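Local coordinates for recombination protein uvsY (Enterobacteria phage T4, PDB 4ZWS), which promotes assembly of UvsX recombinase filaments on single-stranded DNA and helps UvsX displace bound gp32 during viral DNA synthesis, at residues A[14-18]-A[19-23]. Numbering follows the deposited sequence.
Sequences VFIDS and TKLQY
D17 to K20 form a type I beta turn, closed by a hydrogen bond from K20 N to D17 O (3.1 Å), with S18 and T19 at the corner; K20 is then the N-cap of the next helix. The D17 carboxylate lies beside the turn, reaching forward to T19 and K20. Its CG lies anti to the backbone N (chi1 -172°), which carries OD1 to T19 N at 3.0 Å and makes an Asx turn within the beta turn; the N-H approaches from above the carboxylate plane. T19 OG1 also lies 2.5 Å from D17 OD1, too short to be taken at face value at this resolution. OD2 faces the K20 side chain, whose bend at chi3 (-51°) runs it alongside OD2, with NZ 3.6 Å from OD2 in a long salt bridge. Apart from this polar group, I16 CG2 meets L21 CD1 at 3.9 Å. The turn ends the loop that links helix 3-14 to helix 21-64, and E24 of the latter accepts a hydrogen bond from D17 N. I16 and L21 both pack on helix 91-135, against R120 and I124 and against I127 and Q128 respectively, while A26 of a neighbouring subunit also touches I16 in the heptamer.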
loop_
_atom_site.group_PDB
_atom_site.type_symbol
_atom_site.label_atom_id
_atom_site.label_comp_id
_atom_site.label_asym_id
_atom_site.label_seq_id
_atom_site.Cartn_x
_atom_site.Cartn_y
_atom_site.Cartn_z
ATOM N N VAL A 14 -9.303 3.618 29.112
ATOM C CA VAL A 14 -8.313 4.563 28.599
ATOM C C VAL A 14 -8.190 5.835 29.425
ATOM O O VAL A 14 -7.246 6.602 29.236
ATOM C CB VAL A 14 -8.609 4.955 27.130
ATOM C CG1 VAL A 14 -8.574 3.722 26.248
ATOM C CG2 VAL A 14 -9.947 5.638 27.002
ATOM N N PHE A 15 -9.122 6.047 30.350
ATOM C CA PHE A 15 -9.064 7.207 31.232
ATOM C C PHE A 15 -7.725 7.210 31.962
ATOM O O PHE A 15 -7.219 6.163 32.350
ATOM C CB PHE A 15 -10.226 7.196 32.232
ATOM C CG PHE A 15 -10.228 8.371 33.161
ATOM C CD1 PHE A 15 -10.681 9.612 32.732
ATOM C CD2 PHE A 15 -9.762 8.249 34.462
ATOM C CE1 PHE A 15 -10.672 10.718 33.588
ATOM C CE2 PHE A 15 -9.745 9.351 35.328
ATOM C CZ PHE A 15 -10.204 10.584 34.887
ATOM N N ILE A 16 -7.124 8.385 32.105
ATOM C CA ILE A 16 -5.842 8.479 32.797
ATOM C C ILE A 16 -5.950 9.281 34.087
ATOM O O ILE A 16 -6.353 10.442 34.070
ATOM C CB ILE A 16 -4.777 9.137 31.914
ATOM C CG1 ILE A 16 -4.624 8.375 30.597
ATOM C CG2 ILE A 16 -3.472 9.226 32.663
ATOM C CD1 ILE A 16 -3.691 9.037 29.603
ATOM N N ASP A 17 -5.626 8.639 35.206
ATOM C CA ASP A 17 -5.596 9.311 36.498
ATOM C C ASP A 17 -4.210 9.930 36.731
ATOM O O ASP A 17 -3.254 9.222 37.044
ATOM C CB ASP A 17 -5.944 8.337 37.617
ATOM C CG ASP A 17 -6.120 9.022 38.957
ATOM O OD1 ASP A 17 -5.675 10.183 39.106
ATOM O OD2 ASP A 17 -6.690 8.383 39.872
ATOM N N SER A 18 -4.123 11.252 36.611
ATOM C CA SER A 18 -2.869 11.995 36.753
ATOM C C SER A 18 -2.198 11.840 38.120
ATOM O O SER A 18 -0.975 11.956 38.247
ATOM C CB SER A 18 -3.131 13.467 36.489
ATOM O OG SER A 18 -3.778 13.617 35.248
ATOM N N THR A 19 -3.008 11.601 39.144
ATOM C CA THR A 19 -2.505 11.480 40.504
ATOM C C THR A 19 -1.748 10.159 40.743
ATOM O O THR A 19 -1.016 10.035 41.722
ATOM C CB THR A 19 -3.665 11.604 41.526
ATOM O OG1 THR A 19 -4.607 10.542 41.334
ATOM C CG2 THR A 19 -4.380 12.925 41.349
ATOM N N LYS A 20 -1.946 9.175 39.862
ATOM C CA LYS A 20 -1.317 7.849 39.975
ATOM C C LYS A 20 -0.641 7.463 38.668
ATOM O O LYS A 20 -0.884 6.382 38.119
ATOM C CB LYS A 20 -2.360 6.792 40.322
ATOM C CG LYS A 20 -3.270 7.157 41.474
ATOM C CD LYS A 20 -4.292 6.062 41.699
ATOM C CE LYS A 20 -4.968 5.742 40.382
ATOM N NZ LYS A 20 -6.145 4.881 40.562
ATOM N N LEU A 21 0.209 8.345 38.175
ATOM C CA LEU A 21 0.732 8.205 36.832
ATOM C C LEU A 21 1.641 6.967 36.644
ATOM O O LEU A 21 1.540 6.286 35.621
ATOM C CB LEU A 21 1.432 9.504 36.468
ATOM C CG LEU A 21 1.278 9.942 35.023
ATOM C CD1 LEU A 21 -0.205 10.030 34.718
ATOM C CD2 LEU A 21 1.876 11.321 34.900
ATOM N N GLN A 22 2.480 6.640 37.630
ATOM C CA GLN A 22 3.318 5.427 37.547
ATOM C C GLN A 22 2.472 4.169 37.520
ATOM O O GLN A 22 2.774 3.226 36.785
ATOM C CB GLN A 22 4.312 5.327 38.698
ATOM C CG GLN A 22 5.482 6.277 38.628
ATOM C CD GLN A 22 6.385 6.140 39.842
ATOM O OE1 GLN A 22 7.560 5.768 39.738
ATOM N NE2 GLN A 22 5.849 6.510 41.006
ATOM N N TYR A 23 1.423 4.162 38.333
ATOM C CA TYR A 23 0.488 3.060 38.327
ATOM C C TYR A 23 -0.151 2.915 36.948
ATOM O O TYR A 23 -0.240 1.816 36.411
ATOM C CB TYR A 23 -0.604 3.272 39.378
ATOM C CG TYR A 23 -1.751 2.327 39.168
ATOM C CD1 TYR A 23 -1.710 1.028 39.651
ATOM C CD2 TYR A 23 -2.860 2.718 38.416
ATOM C CE1 TYR A 23 -2.756 0.149 39.420
ATOM C CE2 TYR A 23 -3.901 1.851 38.177
ATOM C CZ TYR A 23 -3.848 0.565 38.681
ATOM O OH TYR A 23 -4.891 -0.306 38.440
#